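Local coordinates for putative signal recognition particle protein (Chaetomium thermophilum, PDB 5CK4), which binds guanine nucleotides as the Arf-like GTPase subunit (SR beta) of the signal recognition particle receptor, acting in protein translocation at secretory membranes, at residues K233-K245 and W270-E283. Sequence-based numbering, arbitrary orientation. Where two conformers were deposited one is given.
Sequences KSRLEHELGRIRK and WLGAVGSKEFKFEE
Lys-233 reaches Glu-282 with its ammonium group, NZ lying 3.0 Å from OE1 and 3.2 Å from OE2, so that the carboxylate is gripped through the syn lone pairs of both oxygens. The same NZ bridges to OE2 of Glu-237, one helical turn on. Beside this polar cluster, Leu-236 CB meets the edge of the Phe-281 ring, which also touches Ile-216 and Val-293 of the central sheet. Glu-237 OE2 also accepts a hydrogen bond from the backbone N of Phe-281 at 2.9 Å, nearly straight; this donor and Lys-233 NZ approach from opposite faces of the carboxylate. A water links Glu-237 OE1 to Lys-280 NZ. Leu-240 CD1 touches both aromatics, standing 3.5 Å from Phe-281 CE1 and 3.6 Å from Phe-279 CE2. At Gly-241 the helix has no side chain, and Phe-279 CB comes within 4.0 Å of its CA. Arg-244 then runs extended beyond CG into the curl of 270-283. Its CD sits over the six-membered ring of Trp-270 in a CH-pi contact, and the guanidinium lies nearly parallel to the indole (13°), with Phe-279 CB over its other face. Around its edge, NH1 donates to Leu-271 O and to Glu-283 OE2 (2.9 Å), while NH2 donates to Ser-276 OG. Glu-283 is itself held by Ala-273 N and Lys-280 N. The buried arginine charge is thus probably balanced by Glu-283, and its three bonds and two covered faces fix the guanidinium's rotation, tying the excursion that precedes strand 291-295 of this P-loop GTPase fold back onto helix 229-249.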
ATOM      1  N   LYS A 233     -13.176  -2.289   1.838  1.00 15.48           N
ATOM      2  CA  LYS A 233     -12.708  -2.124   3.218  1.00 16.81           C
ATOM      3  C   LYS A 233     -13.179  -3.254   4.143  1.00 19.97           C
ATOM      4  O   LYS A 233     -12.363  -3.865   4.820  1.00 15.44           O
ATOM      5  CB  LYS A 233     -13.143  -0.764   3.784  1.00 13.39           C
ATOM      6  CG  LYS A 233     -12.660  -0.491   5.224  1.00 16.55           C
ATOM      7  CD  LYS A 233     -13.099   0.896   5.686  1.00 18.72           C
ATOM      8  CE  LYS A 233     -12.327   1.354   6.922  1.00 25.57           C
ATOM      9  NZ  LYS A 233     -12.887   0.805   8.190  1.00 33.68           N
ATOM     10  N   SER A 234     -14.485  -3.529   4.172  1.00 18.96           N
ATOM     11  CA  SER A 234     -15.008  -4.557   5.069  0.54 18.26           C
ATOM     12  C   SER A 234     -14.570  -5.975   4.667  1.00 18.11           C
ATOM     13  O   SER A 234     -14.274  -6.803   5.527  1.00 15.92           O
ATOM     14  CB  SER A 234     -16.536  -4.467   5.193  0.54 19.48           C
ATOM     15  OG  SER A 234     -17.170  -4.759   3.965  0.54 16.70           O
ATOM     16  N   ARG A 235     -14.504  -6.253   3.373  1.00 15.44           N
ATOM     17  CA  ARG A 235     -14.060  -7.577   2.924  1.00 15.29           C
ATOM     18  C   ARG A 235     -12.588  -7.833   3.248  1.00 15.30           C
ATOM     19  O   ARG A 235     -12.211  -8.941   3.651  1.00 15.35           O
ATOM     20  CB  ARG A 235     -14.309  -7.759   1.434  1.00 16.05           C
ATOM     21  CG  ARG A 235     -15.784  -7.942   1.135  1.00 24.69           C
ATOM     22  CD  ARG A 235     -16.020  -8.424  -0.269  1.00 30.17           C
ATOM     23  NE  ARG A 235     -17.416  -8.240  -0.630  1.00 39.95           N
ATOM     24  CZ  ARG A 235     -17.914  -8.492  -1.837  1.00 46.75           C
ATOM     25  NH1 ARG A 235     -17.125  -8.944  -2.801  1.00 38.01           N
ATOM     26  NH2 ARG A 235     -19.203  -8.291  -2.073  1.00 47.28           N
ATOM     27  N   LEU A 236     -11.765  -6.814   3.066  1.00 12.16           N
ATOM     28  CA  LEU A 236     -10.346  -6.917   3.430  1.00 14.75           C
ATOM     29  C   LEU A 236     -10.173  -7.087   4.936  1.00 15.08           C
ATOM     30  O   LEU A 236      -9.357  -7.900   5.386  1.00 12.81           O
ATOM     31  CB  LEU A 236      -9.565  -5.694   2.951  1.00 14.91           C
ATOM     32  CG  LEU A 236      -9.247  -5.569   1.446  1.00 18.44           C
ATOM     33  CD1 LEU A 236      -8.545  -4.250   1.170  1.00 13.69           C
ATOM     34  CD2 LEU A 236      -8.409  -6.735   0.936  1.00 17.41           C
ATOM     35  N   GLU A 237     -10.940  -6.321   5.711  1.00 10.40           N
ATOM     36  CA  GLU A 237     -10.838  -6.376   7.169  1.00 17.65           C
ATOM     37  C   GLU A 237     -11.209  -7.755   7.689  1.00 13.91           C
ATOM     38  O   GLU A 237     -10.558  -8.297   8.592  1.00 13.42           O
ATOM     39  CB  GLU A 237     -11.727  -5.309   7.814  1.00 14.73           C
ATOM     40  CG  GLU A 237     -11.078  -3.930   7.768  1.00 18.49           C
ATOM     41  CD  GLU A 237     -12.004  -2.826   8.174  1.00 20.86           C
ATOM     42  OE1 GLU A 237     -13.240  -3.035   8.173  1.00 17.57           O
ATOM     43  OE2 GLU A 237     -11.491  -1.735   8.501  1.00 19.77           O
ATOM     44  N   HIS A 238     -12.259  -8.326   7.126  1.00 12.37           N
ATOM     45  CA  HIS A 238     -12.642  -9.664   7.539  1.00 15.07           C
ATOM     46  C   HIS A 238     -11.594 -10.699   7.123  1.00 15.87           C
ATOM     47  O   HIS A 238     -11.321 -11.648   7.865  1.00 18.71           O
ATOM     48  CB  HIS A 238     -14.042 -10.019   7.038  1.00 25.14           C
ATOM     49  CG  HIS A 238     -15.142  -9.389   7.845  1.00 30.85           C
ATOM     50  ND1 HIS A 238     -15.738  -8.197   7.494  1.00 38.26           N
ATOM     51  CD2 HIS A 238     -15.735  -9.777   9.000  1.00 34.07           C
ATOM     52  CE1 HIS A 238     -16.662  -7.886   8.385  1.00 31.43           C
ATOM     53  NE2 HIS A 238     -16.681  -8.828   9.310  1.00 34.81           N
ATOM     54  N   GLU A 239     -10.974 -10.513   5.966  1.00 16.37           N
ATOM     55  CA  GLU A 239      -9.978 -11.495   5.549  1.00 14.42           C
ATOM     56  C   GLU A 239      -8.692 -11.390   6.373  1.00 13.64           C
ATOM     57  O   GLU A 239      -8.105 -12.407   6.733  1.00 18.53           O
ATOM     58  CB  GLU A 239      -9.700 -11.407   4.050  1.00 18.37           C
ATOM     59  CG  GLU A 239      -8.711 -12.446   3.546  1.00 18.21           C
ATOM     60  CD  GLU A 239      -9.253 -13.873   3.497  1.00 32.97           C
ATOM     61  OE1 GLU A 239     -10.440 -14.101   3.805  1.00 28.26           O
ATOM     62  OE2 GLU A 239      -8.468 -14.773   3.149  1.00 38.02           O
ATOM     63  N   LEU A 240      -8.255 -10.170   6.666  1.00 14.17           N
ATOM     64  CA  LEU A 240      -7.083  -9.946   7.524  1.00 15.36           C
ATOM     65  C   LEU A 240      -7.337 -10.490   8.926  1.00 16.70           C
ATOM     66  O   LEU A 240      -6.448 -11.069   9.543  1.00 14.59           O
ATOM     67  CB  LEU A 240      -6.730  -8.444   7.598  1.00 11.42           C
ATOM     68  CG  LEU A 240      -6.249  -7.809   6.289  1.00 17.82           C
ATOM     69  CD1 LEU A 240      -6.207  -6.288   6.411  1.00 16.01           C
ATOM     70  CD2 LEU A 240      -4.885  -8.344   5.857  1.00 17.68           C
ATOM     71  N   GLY A 241      -8.550 -10.282   9.431  1.00 12.89           N
ATOM     72  CA  GLY A 241      -8.978 -10.906  10.672  1.00 13.44           C
ATOM     73  C   GLY A 241      -8.936 -12.429  10.625  1.00 17.06           C
ATOM     74  O   GLY A 241      -8.474 -13.068  11.576  1.00 16.38           O
ATOM     75  N   ARG A 242      -9.424 -13.023   9.535  1.00 15.74           N
ATOM     76  CA  ARG A 242      -9.397 -14.479   9.408  1.00 18.80           C
ATOM     77  C   ARG A 242      -7.952 -14.997   9.443  1.00 21.55           C
ATOM     78  O   ARG A 242      -7.656 -16.002  10.098  1.00 20.00           O
ATOM     79  CB  ARG A 242     -10.064 -14.934   8.106  1.00 18.79           C
ATOM     80  CG  ARG A 242     -10.133 -16.448   7.997  1.00 22.38           C
ATOM     81  CD  ARG A 242     -10.625 -16.917   6.636  1.00 30.80           C
ATOM     82  NE  ARG A 242      -9.679 -16.550   5.588  1.00 35.23           N
ATOM     83  CZ  ARG A 242      -8.598 -17.258   5.269  1.00 40.84           C
ATOM     84  NH1 ARG A 242      -8.325 -18.390   5.908  1.00 44.09           N
ATOM     85  NH2 ARG A 242      -7.788 -16.834   4.307  1.00 36.90           N
ATOM     86  N   ILE A 243      -7.069 -14.313   8.724  1.00 18.12           N
ATOM     87  CA  ILE A 243      -5.656 -14.703   8.662  1.00 17.93           C
ATOM     88  C   ILE A 243      -4.997 -14.670  10.038  1.00 18.11           C
ATOM     89  O   ILE A 243      -4.356 -15.635  10.452  1.00 19.97           O
ATOM     90  CB  ILE A 243      -4.857 -13.795   7.689  1.00 17.23           C
ATOM     91  CG1 ILE A 243      -5.362 -13.993   6.259  1.00 21.25           C
ATOM     92  CG2 ILE A 243      -3.344 -14.106   7.761  1.00 20.24           C
ATOM     93  CD1 ILE A 243      -4.916 -12.909   5.291  1.00 22.28           C
ATOM     94  N   ARG A 244      -5.148 -13.565  10.756  1.00 17.20           N
ATOM     95  CA  ARG A 244      -4.486 -13.472  12.056  1.00 21.10           C
ATOM     96  C   ARG A 244      -5.035 -14.499  13.038  1.00 22.46           C
ATOM     97  O   ARG A 244      -4.282 -15.045  13.848  1.00 20.29           O
ATOM     98  CB  ARG A 244      -4.531 -12.051  12.633  1.00 15.49           C
ATOM     99  CG  ARG A 244      -5.913 -11.565  13.090  1.00 16.35           C
ATOM    100  CD  ARG A 244      -5.818 -10.171  13.712  1.00 17.60           C
ATOM    101  NE  ARG A 244      -7.091  -9.725  14.282  1.00 13.90           N
ATOM    102  CZ  ARG A 244      -7.253  -8.561  14.901  1.00 13.59           C
ATOM    103  NH1 ARG A 244      -6.214  -7.742  15.041  1.00 15.87           N
ATOM    104  NH2 ARG A 244      -8.446  -8.228  15.396  1.00 17.63           N
ATOM    105  N   LYS A 245      -6.335 -14.782  12.950  1.00 18.91           N
ATOM    106  CA  LYS A 245      -6.952 -15.790  13.829  1.00 25.65           C
ATOM    107  C   LYS A 245      -6.474 -17.207  13.529  1.00 23.24           C
ATOM    108  O   LYS A 245      -6.188 -17.987  14.440  1.00 25.24           O
ATOM    109  CB  LYS A 245      -8.482 -15.744  13.720  1.00 22.11           C
ATOM    110  CG  LYS A 245      -9.179 -16.763  14.582  1.00 26.00           C
ATOM    111  CD  LYS A 245      -8.960 -16.459  16.060  1.00 27.01           C
ATOM    112  CE  LYS A 245      -9.413 -15.046  16.391  1.00 22.25           C
ATOM    113  NZ  LYS A 245      -9.787 -14.877  17.810  1.00 43.09           N
ATOM    114  N   TRP A 270       0.969 -11.636  14.727  1.00 26.88           N
ATOM    115  CA  TRP A 270      -0.391 -11.094  14.863  1.00 18.56           C
ATOM    116  C   TRP A 270      -0.492  -9.636  14.396  1.00 19.07           C
ATOM    117  O   TRP A 270       0.126  -8.737  14.970  1.00 23.24           O
ATOM    118  CB  TRP A 270      -0.845 -11.225  16.329  1.00 19.54           C
ATOM    119  CG  TRP A 270      -2.184 -10.618  16.671  1.00 18.36           C
ATOM    120  CD1 TRP A 270      -2.431  -9.319  17.042  1.00 20.14           C
ATOM    121  CD2 TRP A 270      -3.449 -11.290  16.709  1.00 18.23           C
ATOM    122  NE1 TRP A 270      -3.770  -9.145  17.292  1.00 23.93           N
ATOM    123  CE2 TRP A 270      -4.416 -10.340  17.102  1.00 23.26           C
ATOM    124  CE3 TRP A 270      -3.860 -12.604  16.445  1.00 19.18           C
ATOM    125  CZ2 TRP A 270      -5.770 -10.660  17.235  1.00 18.24           C
ATOM    126  CZ3 TRP A 270      -5.208 -12.921  16.580  1.00 27.65           C
ATOM    127  CH2 TRP A 270      -6.146 -11.953  16.972  1.00 25.85           C
ATOM    128  N   LEU A 271      -1.257  -9.407  13.338  1.00 16.00           N
ATOM    129  CA  LEU A 271      -1.454  -8.060  12.809  1.00 14.25           C
ATOM    130  C   LEU A 271      -2.492  -7.338  13.655  1.00 18.56           C
ATOM    131  O   LEU A 271      -3.552  -7.898  13.933  1.00 18.95           O
ATOM    132  CB  LEU A 271      -1.979  -8.144  11.381  1.00 13.06           C
ATOM    133  CG  LEU A 271      -2.394  -6.814  10.752  1.00 16.71           C
ATOM    134  CD1 LEU A 271      -1.136  -6.028  10.514  1.00 12.93           C
ATOM    135  CD2 LEU A 271      -3.150  -7.056   9.437  1.00 18.59           C
ATOM    136  N   GLY A 272      -2.202  -6.099  14.055  1.00 19.52           N
ATOM    137  CA  GLY A 272      -3.158  -5.309  14.823  1.00 13.03           C
ATOM    138  C   GLY A 272      -2.919  -5.305  16.321  1.00 17.06           C
ATOM    139  O   GLY A 272      -1.869  -5.759  16.809  1.00 16.70           O
ATOM    140  N   ALA A 273      -3.904  -4.786  17.048  1.00 17.44           N
ATOM    141  CA  ALA A 273      -3.828  -4.650  18.497  1.00 18.29           C
ATOM    142  C   ALA A 273      -4.046  -5.979  19.195  1.00 29.54           C
ATOM    143  O   ALA A 273      -4.931  -6.749  18.824  1.00 25.82           O
ATOM    144  CB  ALA A 273      -4.847  -3.640  18.981  1.00 22.50           C
ATOM    145  N   VAL A 274      -3.241  -6.225  20.223  1.00 35.86           N
ATOM    146  CA  VAL A 274      -3.283  -7.472  20.987  1.00 40.54           C
ATOM    147  C   VAL A 274      -4.685  -7.873  21.457  1.00 40.28           C
ATOM    148  O   VAL A 274      -5.077  -9.040  21.341  1.00 46.02           O
ATOM    149  CB  VAL A 274      -2.314  -7.411  22.196  1.00 46.35           C
ATOM    150  CG1 VAL A 274      -2.391  -6.052  22.869  1.00 45.78           C
ATOM    151  CG2 VAL A 274      -2.605  -8.525  23.190  1.00 48.86           C
ATOM    152  N   GLY A 275      -5.448  -6.911  21.965  1.00 28.75           N
ATOM    153  CA  GLY A 275      -6.763  -7.216  22.503  1.00 30.92           C
ATOM    154  C   GLY A 275      -7.925  -7.014  21.545  1.00 31.68           C
ATOM    155  O   GLY A 275      -9.086  -7.056  21.954  1.00 32.85           O
ATOM    156  N   SER A 276      -7.621  -6.798  20.272  1.00 27.51           N
ATOM    157  CA  SER A 276      -8.659  -6.586  19.265  1.00 24.08           C
ATOM    158  C   SER A 276      -9.446  -7.872  18.977  1.00 27.58           C
ATOM    159  O   SER A 276      -8.859  -8.936  18.749  1.00 24.00           O
ATOM    160  CB  SER A 276      -8.031  -6.058  17.985  1.00 18.15           C
ATOM    161  OG  SER A 276      -8.984  -5.865  16.959  1.00 17.64           O
ATOM    162  N   LYS A 277     -10.772  -7.767  18.984  1.00 24.57           N
ATOM    163  CA  LYS A 277     -11.634  -8.928  18.745  1.00 27.52           C
ATOM    164  C   LYS A 277     -12.236  -8.960  17.339  1.00 26.08           C
ATOM    165  O   LYS A 277     -12.813  -9.965  16.923  1.00 24.68           O
ATOM    166  CB  LYS A 277     -12.742  -8.998  19.799  1.00 30.99           C
ATOM    167  CG  LYS A 277     -12.225  -9.186  21.218  1.00 36.08           C
ATOM    168  CD  LYS A 277     -11.325 -10.406  21.324  1.00 37.47           C
ATOM    169  CE  LYS A 277     -10.765 -10.558  22.733  1.00 57.11           C
ATOM    170  NZ  LYS A 277      -9.635 -11.535  22.784  1.00 66.36           N
ATOM    171  N   GLU A 278     -12.138  -7.842  16.629  1.00 17.84           N
ATOM    172  CA  GLU A 278     -12.545  -7.775  15.229  0.56 21.36           C
ATOM    173  C   GLU A 278     -11.646  -6.764  14.547  1.00 22.72           C
ATOM    174  O   GLU A 278     -11.632  -5.594  14.943  1.00 16.22           O
ATOM    175  CB  GLU A 278     -14.024  -7.360  15.086  0.56 24.29           C
ATOM    176  CG  GLU A 278     -15.035  -8.449  15.447  0.56 30.76           C
ATOM    177  CD  GLU A 278     -16.479  -8.118  15.062  0.56 39.55           C
ATOM    178  OE1 GLU A 278     -16.701  -7.079  14.402  0.56 38.18           O
ATOM    179  OE2 GLU A 278     -17.394  -8.906  15.413  0.56 22.90           O
ATOM    180  N   PHE A 279     -10.895  -7.214  13.536  1.00 18.50           N
ATOM    181  CA  PHE A 279      -9.934  -6.349  12.876  1.00 11.67           C
ATOM    182  C   PHE A 279     -10.595  -5.170  12.178  1.00 15.92           C
ATOM    183  O   PHE A 279     -11.564  -5.351  11.449  1.00 14.58           O
ATOM    184  CB  PHE A 279      -9.071  -7.089  11.840  1.00 10.98           C
ATOM    185  CG  PHE A 279      -8.031  -6.200  11.226  1.00 13.46           C
ATOM    186  CD1 PHE A 279      -6.828  -5.966  11.891  1.00 13.55           C
ATOM    187  CD2 PHE A 279      -8.270  -5.550  10.006  1.00  9.33           C
ATOM    188  CE1 PHE A 279      -5.862  -5.125  11.354  1.00 19.20           C
ATOM    189  CE2 PHE A 279      -7.317  -4.709   9.465  1.00 15.13           C
ATOM    190  CZ  PHE A 279      -6.108  -4.488  10.134  1.00 17.10           C
ATOM    191  N   LYS A 280     -10.040  -3.975  12.390  1.00 12.84           N
ATOM    192  CA  LYS A 280     -10.444  -2.774  11.658  1.00 11.83           C
ATOM    193  C   LYS A 280      -9.177  -2.025  11.283  1.00 14.28           C
ATOM    194  O   LYS A 280      -8.246  -1.990  12.068  1.00 14.92           O
ATOM    195  CB  LYS A 280     -11.314  -1.856  12.528  1.00 12.54           C
ATOM    196  CG  LYS A 280     -12.606  -2.479  13.024  1.00 18.44           C
ATOM    197  CD  LYS A 280     -13.586  -2.726  11.889  1.00 15.58           C
ATOM    198  CE  LYS A 280     -14.886  -3.307  12.457  1.00 26.11           C
ATOM    199  NZ  LYS A 280     -15.974  -3.332  11.451  1.00 22.40           N
ATOM    200  N   PHE A 281      -9.130  -1.417  10.103  1.00 13.55           N
ATOM    201  CA  PHE A 281      -7.928  -0.676   9.709  1.00 12.37           C
ATOM    202  C   PHE A 281      -7.606   0.440  10.705  1.00 10.07           C
ATOM    203  O   PHE A 281      -6.434   0.786  10.937  1.00 12.94           O
ATOM    204  CB  PHE A 281      -8.077  -0.115   8.293  1.00 13.56           C
ATOM    205  CG  PHE A 281      -7.952  -1.160   7.225  1.00 10.32           C
ATOM    206  CD1 PHE A 281      -6.773  -1.887   7.081  1.00 11.25           C
ATOM    207  CD2 PHE A 281      -9.007  -1.428   6.368  1.00 14.96           C
ATOM    208  CE1 PHE A 281      -6.658  -2.858   6.092  1.00 14.61           C
ATOM    209  CE2 PHE A 281      -8.894  -2.390   5.373  1.00 13.26           C
ATOM    210  CZ  PHE A 281      -7.724  -3.116   5.241  1.00 11.06           C
ATOM    211  N   GLU A 282      -8.651   0.983  11.317  1.00 10.98           N
ATOM    212  CA  GLU A 282      -8.469   2.052  12.286  1.00 12.35           C
ATOM    213  C   GLU A 282      -7.636   1.614  13.486  1.00 14.31           C
ATOM    214  O   GLU A 282      -6.977   2.432  14.144  1.00 14.85           O
ATOM    215  CB  GLU A 282      -9.821   2.596  12.757  1.00 18.72           C
ATOM    216  CG  GLU A 282     -10.516   3.488  11.725  1.00 20.16           C
ATOM    217  CD  GLU A 282     -11.243   2.704  10.635  1.00 26.46           C
ATOM    218  OE1 GLU A 282     -11.245   1.457  10.674  1.00 17.32           O
ATOM    219  OE2 GLU A 282     -11.827   3.350   9.736  1.00 25.88           O
ATOM    220  N   GLU A 283      -7.655   0.326  13.785  1.00 13.43           N
ATOM    221  CA  GLU A 283      -6.940  -0.134  14.972  1.00 14.42           C
ATOM    222  C   GLU A 283      -5.414  -0.003  14.793  1.00 14.88           C
ATOM    223  O   GLU A 283      -4.651   0.014  15.768  1.00 16.99           O
ATOM    224  CB  GLU A 283      -7.370  -1.556  15.327  1.00 16.88           C
ATOM    225  CG  GLU A 283      -6.543  -2.694  14.750  1.00 15.26           C
ATOM    226  CD  GLU A 283      -7.087  -4.050  15.214  1.00 22.74           C
ATOM    227  OE1 GLU A 283      -8.328  -4.213  15.187  1.00 18.15           O
ATOM    228  OE2 GLU A 283      -6.296  -4.934  15.622  1.00 17.77           O
TER
HETATM  229  O   HOH W   1     -14.772  -5.032   9.166  1.00 20.74           O
HETATM  230  O   HOH W   2     -12.306 -12.550  17.372  1.00 21.03           O
HETATM  231  O   HOH W   3      -9.549 -12.896  19.661  1.00 43.70           O